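PDB 6D1P: glycosyl hydrolases family 2, sugar binding domain protein, which is a beta-glucuronidase from a human gut bacterium and probably hydrolyses O-glycosidic bonds to glucuronic acid, as expected of a glycoside hydrolase family 2 enzyme. Local coordinates for residues A[87-92]-A[169-174]; A[511-516]-A[554-559]; A[548-553]-A[606-611]. All blocks are in the same frame, centred on the assembly; numbering follows the deposited sequence.

Contact 1 stands apart from the other two. It joins two strand ends in the sugar-binding domain, its centre about 36 Å from the centres of contacts 2 and 3, on the opposite side of the chain's middle. Contacts 2 and 3 are neighbours in the TIM barrel domain, their centres about 9 Å apart, and both use helix 550-564: contact 2 sets it against the loop after strand 510-511, contact 3 against residues 606-611. They touch at several places, including D516 CB to W548 CE3, 3.3 Å apart. Residues 511-516 leave the C-terminal end of a barrel strand, where TIM barrel enzymes carry their active sites. Contact 1 leads into the potassium and sodium sites at D173 and T174.

Contact 1 of 3, residues A[87-92]-A[169-174]; sequences QGPGWY and DNSRDT. With NA (sodium ion), chain D; K (potassium ion), chain K.
Q87 starts the contact with an extended side chain, CG anti to its carbonyl carbon (chi1 -67°), that crosses R172 obliquely. R172 NH1 gives Q87 OE1 a nearly straight hydrogen bond of 3.0 Å, on a lone pair and in the guanidinium plane, although the amide and guanidinium planes stand 78° apart. The same OE1 takes a bond from Q40 of the second subunit, while NE2 goes to D180 and R172 NE pairs with E47 of the second subunit, so this crossing sits at the dimer interface. A water joins Q87 O to R172 N, and a second one joins Q87 NE2 to N170 O.

G88 is gripped twice by N170. G88 N donates to N170 OD1 at 2.8 Å, and G88 O accepts from N170 N at 3.0 Å; in both bonds the donor stands above the carbonyl plane. N170 reaches back through the crowded chi1 position (72°), and its ND2 is held by Y86 O and L186 O, which fixes the flip of the amide. S171 OG lies 3.3 Å from G88 CA.

P89 faces D169, their CA atoms 4.0 Å apart, with the two side chains alongside and pointing the same way; D169 OD1 rests 3.6 Å from P89 CB. That carboxylate is itself tied down: S171 OG donates to D169 OD1 at 2.6 Å on the syn lone pair, and S171 N donates to D169 OD2, making an Asx turn.

Beyond the turn, D173 O binds potassium and T174 OG1 a sodium shared with S44 of the second subunit. P89 and D169 form an antiparallel non-hydrogen-bonded pair, the last pairing of strands 89-96 and 162-169 in the six-stranded sheet of the sugar-binding domain.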
loop_
_atom_site.group_PDB
_atom_site.type_symbol
_atom_site.label_atom_id
_atom_site.label_comp_id
_atom_site.label_asym_id
_atom_site.label_seq_id
_atom_site.Cartn_x
_atom_site.Cartn_y
_atom_site.Cartn_z
ATOM N N GLN A 87 3.577 -1.818 6.491
ATOM C CA GLN A 87 4.855 -2.088 7.161
ATOM C C GLN A 87 5.949 -2.071 6.101
ATOM O O GLN A 87 6.158 -3.061 5.389
ATOM C CB GLN A 87 4.835 -3.418 7.921
ATOM C CG GLN A 87 3.902 -3.430 9.085
ATOM C CD GLN A 87 3.904 -4.757 9.826
ATOM O OE1 GLN A 87 3.419 -5.780 9.321
ATOM N NE2 GLN A 87 4.460 -4.750 11.009
ATOM N N GLY A 88 6.653 -0.949 6.011
ATOM C CA GLY A 88 7.585 -0.735 4.936
ATOM C C GLY A 88 8.213 0.643 4.963
ATOM O O GLY A 88 8.123 1.381 5.943
ATOM N N PRO A 89 8.884 1.004 3.876
ATOM C CA PRO A 89 9.601 2.282 3.831
ATOM C C PRO A 89 8.737 3.434 3.317
ATOM O O PRO A 89 7.710 3.252 2.660
ATOM C CB PRO A 89 10.750 1.973 2.860
ATOM C CG PRO A 89 10.091 1.013 1.857
ATOM C CD PRO A 89 9.194 0.138 2.718
ATOM N N GLY A 90 9.184 4.643 3.647
ATOM C CA GLY A 90 8.576 5.869 3.164
ATOM C C GLY A 90 9.571 6.988 3.352
ATOM O O GLY A 90 10.535 6.853 4.111
ATOM N N TRP A 91 9.336 8.100 2.653
ATOM C CA TRP A 91 10.311 9.184 2.590
ATOM C C TRP A 91 9.685 10.530 2.920
ATOM O O TRP A 91 8.563 10.819 2.503
ATOM C CB TRP A 91 10.937 9.283 1.191
ATOM C CG TRP A 91 12.048 8.305 0.862
ATOM C CD1 TRP A 91 11.919 7.072 0.277
ATOM C CD2 TRP A 91 13.452 8.512 1.048
ATOM N NE1 TRP A 91 13.157 6.498 0.097
ATOM C CE2 TRP A 91 14.113 7.361 0.568
ATOM C CE3 TRP A 91 14.217 9.557 1.579
ATOM C CZ2 TRP A 91 15.496 7.227 0.613
ATOM C CZ3 TRP A 91 15.592 9.419 1.619
ATOM C CH2 TRP A 91 16.216 8.266 1.135
ATOM N N TYR A 92 10.439 11.377 3.610
ATOM C CA TYR A 92 10.070 12.773 3.819
ATOM C C TYR A 92 11.131 13.688 3.214
ATOM O O TYR A 92 12.311 13.332 3.167
ATOM C CB TYR A 92 9.935 13.108 5.300
ATOM C CG TYR A 92 8.921 12.308 6.064
ATOM C CD1 TYR A 92 9.236 11.060 6.595
ATOM C CD2 TYR A 92 7.667 12.832 6.324
ATOM C CE1 TYR A 92 8.308 10.344 7.343
ATOM C CE2 TYR A 92 6.743 12.133 7.060
ATOM C CZ TYR A 92 7.063 10.884 7.565
ATOM O OH TYR A 92 6.118 10.194 8.294
ATOM N N ASP A 169 11.341 3.567 8.039
ATOM C CA ASP A 169 10.927 2.231 7.651
ATOM C C ASP A 169 10.394 1.490 8.871
ATOM O O ASP A 169 11.036 1.488 9.932
ATOM C CB ASP A 169 12.096 1.466 7.008
ATOM C CG ASP A 169 11.757 0.022 6.735
ATOM O OD1 ASP A 169 11.335 -0.281 5.607
ATOM O OD2 ASP A 169 11.891 -0.816 7.660
ATOM N N ASN A 170 9.215 0.880 8.721
ATOM C CA ASN A 170 8.648 -0.024 9.714
ATOM C C ASN A 170 8.327 -1.374 9.073
ATOM O O ASN A 170 7.287 -1.984 9.336
ATOM C CB ASN A 170 7.413 0.588 10.400
ATOM C CG ASN A 170 6.186 0.651 9.468
ATOM O OD1 ASN A 170 6.316 0.675 8.229
ATOM N ND2 ASN A 170 5.000 0.661 10.062
ATOM N N SER A 171 9.224 -1.857 8.214
ATOM C CA SER A 171 9.129 -3.234 7.743
ATOM C C SER A 171 9.235 -4.203 8.919
ATOM O O SER A 171 9.883 -3.926 9.930
ATOM C CB SER A 171 10.227 -3.545 6.720
ATOM O OG SER A 171 10.172 -2.656 5.622
ATOM N N ARG A 172 8.588 -5.354 8.768
ATOM C CA ARG A 172 8.717 -6.420 9.751
ATOM C C ARG A 172 10.156 -6.902 9.836
ATOM O O ARG A 172 10.781 -7.186 8.816
ATOM C CB ARG A 172 7.804 -7.576 9.373
ATOM C CG ARG A 172 6.374 -7.200 9.353
ATOM C CD ARG A 172 5.521 -8.339 8.911
ATOM N NE ARG A 172 5.359 -9.359 9.945
ATOM C CZ ARG A 172 4.422 -9.325 10.893
ATOM N NH1 ARG A 172 3.570 -8.308 10.962
ATOM N NH2 ARG A 172 4.333 -10.315 11.768
ATOM N N ASP A 173 10.675 -7.030 11.056
ATOM C CA ASP A 173 12.061 -7.451 11.225
ATOM C C ASP A 173 12.176 -8.226 12.534
ATOM O O ASP A 173 12.155 -7.626 13.614
ATOM C CB ASP A 173 12.973 -6.229 11.202
ATOM C CG ASP A 173 14.436 -6.572 11.342
ATOM O OD1 ASP A 173 14.779 -7.752 11.559
ATOM O OD2 ASP A 173 15.253 -5.629 11.237
ATOM N N THR A 174 12.334 -9.551 12.451
ATOM C CA THR A 174 12.339 -10.313 13.701
ATOM C C THR A 174 13.583 -10.073 14.540
ATOM O O THR A 174 13.591 -10.458 15.713
ATOM C CB THR A 174 12.172 -11.815 13.433
ATOM O OG1 THR A 174 13.297 -12.323 12.697
ATOM C CG2 THR A 174 10.902 -12.062 12.639
HETATM NA NA NA D . 12.878 -14.915 12.716
HETATM K K K K . 10.211 -6.828 15.341
HETATM O O HOH W 1 7.123 -5.455 6.227
HETATM O O HOH W 2 5.925 -2.209 11.778
HETATM O O HOH W 3 9.256 -5.927 13.063
HETATM O O HOH W 4 15.375 -16.349 12.252
HETATM O O HOH W 5 9.090 -9.799 15.085
#

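Contact 2 of 3, residues A[511-516]-A[554-559]; sequences AEWGGD and IRLFDW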
loop_
_atom_site.group_PDB
_atom_site.type_symbol
_atom_site.label_atom_id
_atom_site.label_comp_id
_atom_site.label_asym_id
_atom_site.label_seq_id
_atom_site.Cartn_x
_atom_site.Cartn_y
_atom_site.Cartn_z
ATOM N N ALA A 511 0.543 -5.470 37.349
ATOM C CA ALA A 511 0.471 -4.753 36.077
ATOM C C ALA A 511 -0.448 -5.516 35.133
ATOM O O ALA A 511 -0.185 -6.687 34.825
ATOM C CB ALA A 511 1.856 -4.587 35.451
ATOM N N GLU A 512 -1.534 -4.852 34.719
ATOM C CA GLU A 512 -2.506 -5.255 33.703
ATOM C C GLU A 512 -3.634 -6.063 34.326
ATOM O O GLU A 512 -3.396 -7.116 34.921
ATOM C CB GLU A 512 -1.861 -6.042 32.541
ATOM C CG GLU A 512 -0.807 -5.261 31.785
ATOM C CD GLU A 512 -0.420 -5.905 30.434
ATOM O OE1 GLU A 512 -1.245 -6.645 29.854
ATOM O OE2 GLU A 512 0.726 -5.684 29.974
ATOM N N TRP A 513 -4.858 -5.552 34.188
ATOM C CA TRP A 513 -6.112 -6.223 34.501
ATOM C C TRP A 513 -7.234 -5.346 33.973
ATOM O O TRP A 513 -7.037 -4.160 33.701
ATOM C CB TRP A 513 -6.296 -6.454 36.006
ATOM C CG TRP A 513 -6.333 -5.197 36.804
ATOM C CD1 TRP A 513 -5.263 -4.514 37.304
ATOM C CD2 TRP A 513 -7.499 -4.470 37.209
ATOM N NE1 TRP A 513 -5.689 -3.399 37.993
ATOM C CE2 TRP A 513 -7.059 -3.361 37.961
ATOM C CE3 TRP A 513 -8.874 -4.659 37.024
ATOM C CZ2 TRP A 513 -7.944 -2.450 38.527
ATOM C CZ3 TRP A 513 -9.747 -3.748 37.576
ATOM C CH2 TRP A 513 -9.283 -2.656 38.316
ATOM N N GLY A 514 -8.417 -5.934 33.867
ATOM C CA GLY A 514 -9.577 -5.240 33.341
ATOM C C GLY A 514 -10.275 -6.091 32.300
ATOM O O GLY A 514 -10.507 -7.284 32.535
ATOM N N GLY A 515 -10.565 -5.516 31.135
ATOM C CA GLY A 515 -11.185 -6.265 30.062
ATOM C C GLY A 515 -11.831 -5.349 29.045
ATOM O O GLY A 515 -11.930 -4.132 29.236
ATOM N N ASP A 516 -12.257 -5.962 27.935
ATOM C CA ASP A 516 -12.802 -5.216 26.811
ATOM C C ASP A 516 -14.252 -4.834 27.062
ATOM O O ASP A 516 -15.026 -5.592 27.659
ATOM C CB ASP A 516 -12.727 -6.033 25.509
ATOM C CG ASP A 516 -11.288 -6.280 25.037
ATOM O OD1 ASP A 516 -10.793 -5.518 24.180
ATOM O OD2 ASP A 516 -10.635 -7.236 25.530
ATOM N N ILE A 554 -18.151 -2.870 34.005
ATOM C CA ILE A 554 -18.357 -1.918 35.093
ATOM C C ILE A 554 -18.365 -2.645 36.435
ATOM O O ILE A 554 -17.710 -2.228 37.398
ATOM C CB ILE A 554 -19.658 -1.134 34.835
ATOM C CG1 ILE A 554 -19.353 0.049 33.905
ATOM C CG2 ILE A 554 -20.329 -0.702 36.134
ATOM C CD1 ILE A 554 -20.540 0.545 33.151
ATOM N N ARG A 555 -19.069 -3.774 36.491
ATOM C CA ARG A 555 -19.059 -4.622 37.666
ATOM C C ARG A 555 -17.666 -5.159 37.956
ATOM O O ARG A 555 -17.265 -5.258 39.123
ATOM C CB ARG A 555 -20.047 -5.765 37.467
ATOM C CG ARG A 555 -21.506 -5.318 37.516
ATOM C CD ARG A 555 -22.413 -6.423 37.041
ATOM N NE ARG A 555 -23.807 -6.167 37.371
ATOM C CZ ARG A 555 -24.570 -5.261 36.761
ATOM N NH1 ARG A 555 -24.072 -4.504 35.786
ATOM N NH2 ARG A 555 -25.835 -5.110 37.126
ATOM N N LEU A 556 -16.911 -5.521 36.909
ATOM C CA LEU A 556 -15.572 -6.066 37.125
ATOM C C LEU A 556 -14.649 -5.010 37.699
ATOM O O LEU A 556 -13.883 -5.293 38.632
ATOM C CB LEU A 556 -14.991 -6.635 35.822
ATOM C CG LEU A 556 -13.598 -7.310 35.834
ATOM C CD1 LEU A 556 -13.461 -8.271 34.648
ATOM C CD2 LEU A 556 -12.434 -6.305 35.806
ATOM N N PHE A 557 -14.698 -3.789 37.152
ATOM C CA PHE A 557 -13.890 -2.707 37.703
ATOM C C PHE A 557 -14.321 -2.394 39.133
ATOM O O PHE A 557 -13.485 -2.215 40.027
ATOM C CB PHE A 557 -14.019 -1.447 36.843
ATOM C CG PHE A 557 -13.386 -1.543 35.478
ATOM C CD1 PHE A 557 -12.128 -2.093 35.307
ATOM C CD2 PHE A 557 -14.055 -1.035 34.362
ATOM C CE1 PHE A 557 -11.537 -2.158 34.039
ATOM C CE2 PHE A 557 -13.493 -1.084 33.099
ATOM C CZ PHE A 557 -12.229 -1.651 32.925
ATOM N N ASP A 558 -15.636 -2.306 39.351
ATOM C CA ASP A 558 -16.204 -2.020 40.665
ATOM C C ASP A 558 -15.666 -2.997 41.707
ATOM O O ASP A 558 -15.043 -2.598 42.697
ATOM C CB ASP A 558 -17.735 -2.098 40.559
ATOM C CG ASP A 558 -18.456 -1.539 41.775
ATOM O OD1 ASP A 558 -19.688 -1.405 41.691
ATOM O OD2 ASP A 558 -17.821 -1.230 42.801
ATOM N N TRP A 559 -15.845 -4.297 41.453
ATOM C CA TRP A 559 -15.338 -5.327 42.355
ATOM C C TRP A 559 -13.854 -5.134 42.671
ATOM O O TRP A 559 -13.467 -5.000 43.840
ATOM C CB TRP A 559 -15.572 -6.712 41.763
ATOM C CG TRP A 559 -15.288 -7.735 42.781
ATOM C CD1 TRP A 559 -14.061 -8.263 43.104
ATOM C CD2 TRP A 559 -16.228 -8.311 43.700
ATOM N NE1 TRP A 559 -14.190 -9.157 44.140
ATOM C CE2 TRP A 559 -15.507 -9.207 44.530
ATOM C CE3 TRP A 559 -17.616 -8.172 43.893
ATOM C CZ2 TRP A 559 -16.129 -9.968 45.538
ATOM C CZ3 TRP A 559 -18.233 -8.933 44.899
ATOM C CH2 TRP A 559 -17.486 -9.810 45.710
#
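In this TIM barrel, the loop leaving the C-terminal end of strand 510-511 packs against helix 550-564 of the same domain. Such a place is consistent with the end of the barrel where enzymes of this fold keep their active sites. E512, in the segment after strand 510-511, is salt-bridged to R362 and bonded to a glycerol, probably from the crystallisation liquor.

W513 reaches the helix with the far rim of its six-membered ring, its CG in the crowded position between backbone N and carbonyl carbon (chi1 61°). W513 CZ3 comes to 3.7 Å from F557 CD1, in the plane of the phenyl ring and at its edge. The two rings are oblique, planes 67° apart and centroids 6.0 Å apart. L556 slides past the indole in the opposite direction, and its CD2 meets the indole edge at W513 CE3, 4.1 Å away. H560, one turn further along the helix, stacks on W513, and F613 of helix 609-617 touches it as well. An alanine in place of W513 would remove the indole that touches L556 and F557 and stacks on H560, and would probably loosen the loop against the helix.

The backbone comes close next to the indole. G514 has backbone angles at which a CB would be jammed against the preceding carbonyl O, and the phenyl ring leaves little room for one either. G515 is likewise in a conformation that calls for glycine. The isobutyl end of L556 meets the same backbone, CD1 being 3.8 Å from G514 O, while F557 CE1 sits 3.7 Å from G514 CA.

Contact 3 of 3, residues A[548-553]-A[606-611]; sequences WSESYI and PKESYY
E550 carries this contact. Its side chain is extended beyond CG and brings one carboxylate oxygen, OE1, to the backbone N of E608, in segment 606-611. E608 N donates to E550 OE1 at 3.0 Å on its syn lone pair, the N-H bent to 148°, and K607 CB lies 3.3 Å from E550 OE1. OE2 accepts from G520 N, so the carboxylate is held through both oxygens and its rotation is set. A water donates to E550 OE1 at 2.9 Å and is also hydrogen-bonded to S609 OG, 2.5 Å away.

Both segments lie in the TIM barrel domain, one on helix 550-564 and the other on helix 609-617. S549 is the N-cap of helix 550-564, its OG accepting from Y552 N at 3.0 Å, and E550 follows in the first turn, where the N-terminal end of the helix would probably favour its negative charge.

S609 faces the helix with CB, 4.3 Å from I553 CG2, a loose apolar touch. K607 offers E550 only its CB; the extended chain carries NZ away to D580, G598 O and S517 O, leaving 6.6 Å between K607 NZ and E550 OE1. D580 also binds a sodium ion.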
loop_
_atom_site.group_PDB
_atom_site.type_symbol
_atom_site.label_atom_id
_atom_site.label_comp_id
_atom_site.label_asym_id
_atom_site.label_seq_id
_atom_site.Cartn_x
_atom_site.Cartn_y
_atom_site.Cartn_z
ATOM N N TRP A 548 -18.925 -8.731 26.113
ATOM C CA TRP A 548 -18.126 -7.521 25.921
ATOM C C TRP A 548 -18.932 -6.233 26.152
ATOM O O TRP A 548 -18.552 -5.156 25.670
ATOM C CB TRP A 548 -17.454 -7.521 24.533
ATOM C CG TRP A 548 -16.315 -8.558 24.404
ATOM C CD1 TRP A 548 -16.282 -9.820 24.943
ATOM C CD2 TRP A 548 -15.057 -8.384 23.736
ATOM N NE1 TRP A 548 -15.089 -10.442 24.643
ATOM C CE2 TRP A 548 -14.318 -9.581 23.909
ATOM C CE3 TRP A 548 -14.489 -7.338 22.997
ATOM C CZ2 TRP A 548 -13.046 -9.760 23.363
ATOM C CZ3 TRP A 548 -13.225 -7.505 22.470
ATOM C CH2 TRP A 548 -12.514 -8.715 22.649
ATOM N N SER A 549 -20.019 -6.313 26.919
ATOM C CA SER A 549 -20.817 -5.141 27.259
ATOM C C SER A 549 -20.101 -4.257 28.286
ATOM O O SER A 549 -19.211 -4.689 29.024
ATOM C CB SER A 549 -22.158 -5.570 27.835
ATOM O OG SER A 549 -21.931 -6.108 29.134
ATOM N N GLU A 550 -20.507 -2.989 28.318
ATOM C CA GLU A 550 -20.075 -2.122 29.406
ATOM C C GLU A 550 -20.641 -2.589 30.733
ATOM O O GLU A 550 -20.004 -2.401 31.775
ATOM C CB GLU A 550 -20.479 -0.673 29.131
ATOM C CG GLU A 550 -19.755 -0.070 27.908
ATOM C CD GLU A 550 -19.781 1.458 27.878
ATOM O OE1 GLU A 550 -19.237 2.116 28.809
ATOM O OE2 GLU A 550 -20.357 2.001 26.901
ATOM N N SER A 551 -21.822 -3.212 30.706
ATOM C CA SER A 551 -22.464 -3.664 31.933
ATOM C C SER A 551 -21.578 -4.640 32.681
ATOM O O SER A 551 -21.443 -4.561 33.914
ATOM C CB SER A 551 -23.803 -4.312 31.608
ATOM O OG SER A 551 -24.646 -3.381 30.959
ATOM N N TYR A 552 -20.951 -5.563 31.945
ATOM C CA TYR A 552 -20.084 -6.517 32.598
ATOM C C TYR A 552 -18.846 -5.827 33.148
ATOM O O TYR A 552 -18.508 -5.981 34.330
ATOM C CB TYR A 552 -19.702 -7.650 31.651
ATOM C CG TYR A 552 -18.708 -8.553 32.315
ATOM C CD1 TYR A 552 -19.102 -9.437 33.326
ATOM C CD2 TYR A 552 -17.359 -8.482 31.992
ATOM C CE1 TYR A 552 -18.165 -10.259 33.970
ATOM C CE2 TYR A 552 -16.423 -9.295 32.631
ATOM C CZ TYR A 552 -16.832 -10.185 33.612
ATOM O OH TYR A 552 -15.892 -10.976 34.233
ATOM N N ILE A 553 -18.173 -5.029 32.321
ATOM C CA ILE A 553 -16.871 -4.537 32.755
ATOM C C ILE A 553 -17.014 -3.558 33.911
ATOM O O ILE A 553 -16.097 -3.416 34.725
ATOM C CB ILE A 553 -16.091 -3.919 31.583
ATOM C CG1 ILE A 553 -14.585 -4.086 31.830
ATOM C CG2 ILE A 553 -16.436 -2.445 31.398
ATOM C CD1 ILE A 553 -14.114 -5.528 31.764
ATOM N N PRO A 606 -15.273 9.399 26.764
ATOM C CA PRO A 606 -15.345 8.483 27.913
ATOM C C PRO A 606 -16.432 7.427 27.778
ATOM O O PRO A 606 -17.563 7.717 27.387
ATOM C CB PRO A 606 -15.634 9.419 29.094
ATOM C CG PRO A 606 -15.110 10.766 28.645
ATOM C CD PRO A 606 -15.290 10.817 27.161
ATOM N N LYS A 607 -16.067 6.184 28.098
ATOM C CA LYS A 607 -17.052 5.161 28.403
ATOM C C LYS A 607 -17.584 5.384 29.817
ATOM O O LYS A 607 -17.033 6.160 30.596
ATOM C CB LYS A 607 -16.444 3.755 28.303
ATOM C CG LYS A 607 -15.679 3.451 27.014
ATOM C CD LYS A 607 -15.206 2.004 27.000
ATOM C CE LYS A 607 -14.288 1.721 25.808
ATOM N NZ LYS A 607 -13.598 0.379 25.840
ATOM N N GLU A 608 -18.652 4.673 30.161
ATOM C CA GLU A 608 -19.202 4.836 31.502
ATOM C C GLU A 608 -18.350 4.161 32.571
ATOM O O GLU A 608 -18.506 4.471 33.760
ATOM C CB GLU A 608 -20.646 4.332 31.524
ATOM C CG GLU A 608 -21.467 4.961 30.381
ATOM C CD GLU A 608 -22.930 5.190 30.720
ATOM O OE1 GLU A 608 -23.245 5.691 31.844
ATOM O OE2 GLU A 608 -23.768 4.853 29.863
ATOM N N SER A 609 -17.420 3.297 32.179
ATOM C CA SER A 609 -16.471 2.757 33.139
ATOM C C SER A 609 -15.478 3.801 33.618
ATOM O O SER A 609 -14.896 3.626 34.691
ATOM C CB SER A 609 -15.716 1.597 32.520
ATOM O OG SER A 609 -15.225 1.980 31.243
ATOM N N TYR A 610 -15.240 4.865 32.837
ATOM C CA TYR A 610 -14.355 5.933 33.300
ATOM C C TYR A 610 -14.835 6.516 34.635
ATOM O O TYR A 610 -14.015 6.933 35.458
ATOM C CB TYR A 610 -14.255 7.027 32.228
ATOM C CG TYR A 610 -13.471 8.278 32.636
ATOM C CD1 TYR A 610 -14.108 9.357 33.267
ATOM C CD2 TYR A 610 -12.105 8.393 32.369
ATOM C CE1 TYR A 610 -13.393 10.515 33.631
ATOM C CE2 TYR A 610 -11.383 9.540 32.739
ATOM C CZ TYR A 610 -12.039 10.598 33.374
ATOM O OH TYR A 610 -11.331 11.732 33.731
ATOM N N TYR A 611 -16.156 6.535 34.866
ATOM C CA TYR A 611 -16.739 7.109 36.080
ATOM C C TYR A 611 -16.707 6.131 37.240
ATOM O O TYR A 611 -16.678 6.555 38.403
ATOM C CB TYR A 611 -18.176 7.563 35.798
ATOM C CG TYR A 611 -18.194 8.526 34.629
ATOM C CD1 TYR A 611 -17.763 9.835 34.801
ATOM C CD2 TYR A 611 -18.562 8.116 33.346
ATOM C CE1 TYR A 611 -17.725 10.718 33.757
ATOM C CE2 TYR A 611 -18.524 9.017 32.270
ATOM C CZ TYR A 611 -18.097 10.312 32.496
ATOM O OH TYR A 611 -18.026 11.247 31.510
HETATM O O HOH W 6 -16.920 0.710 29.843
#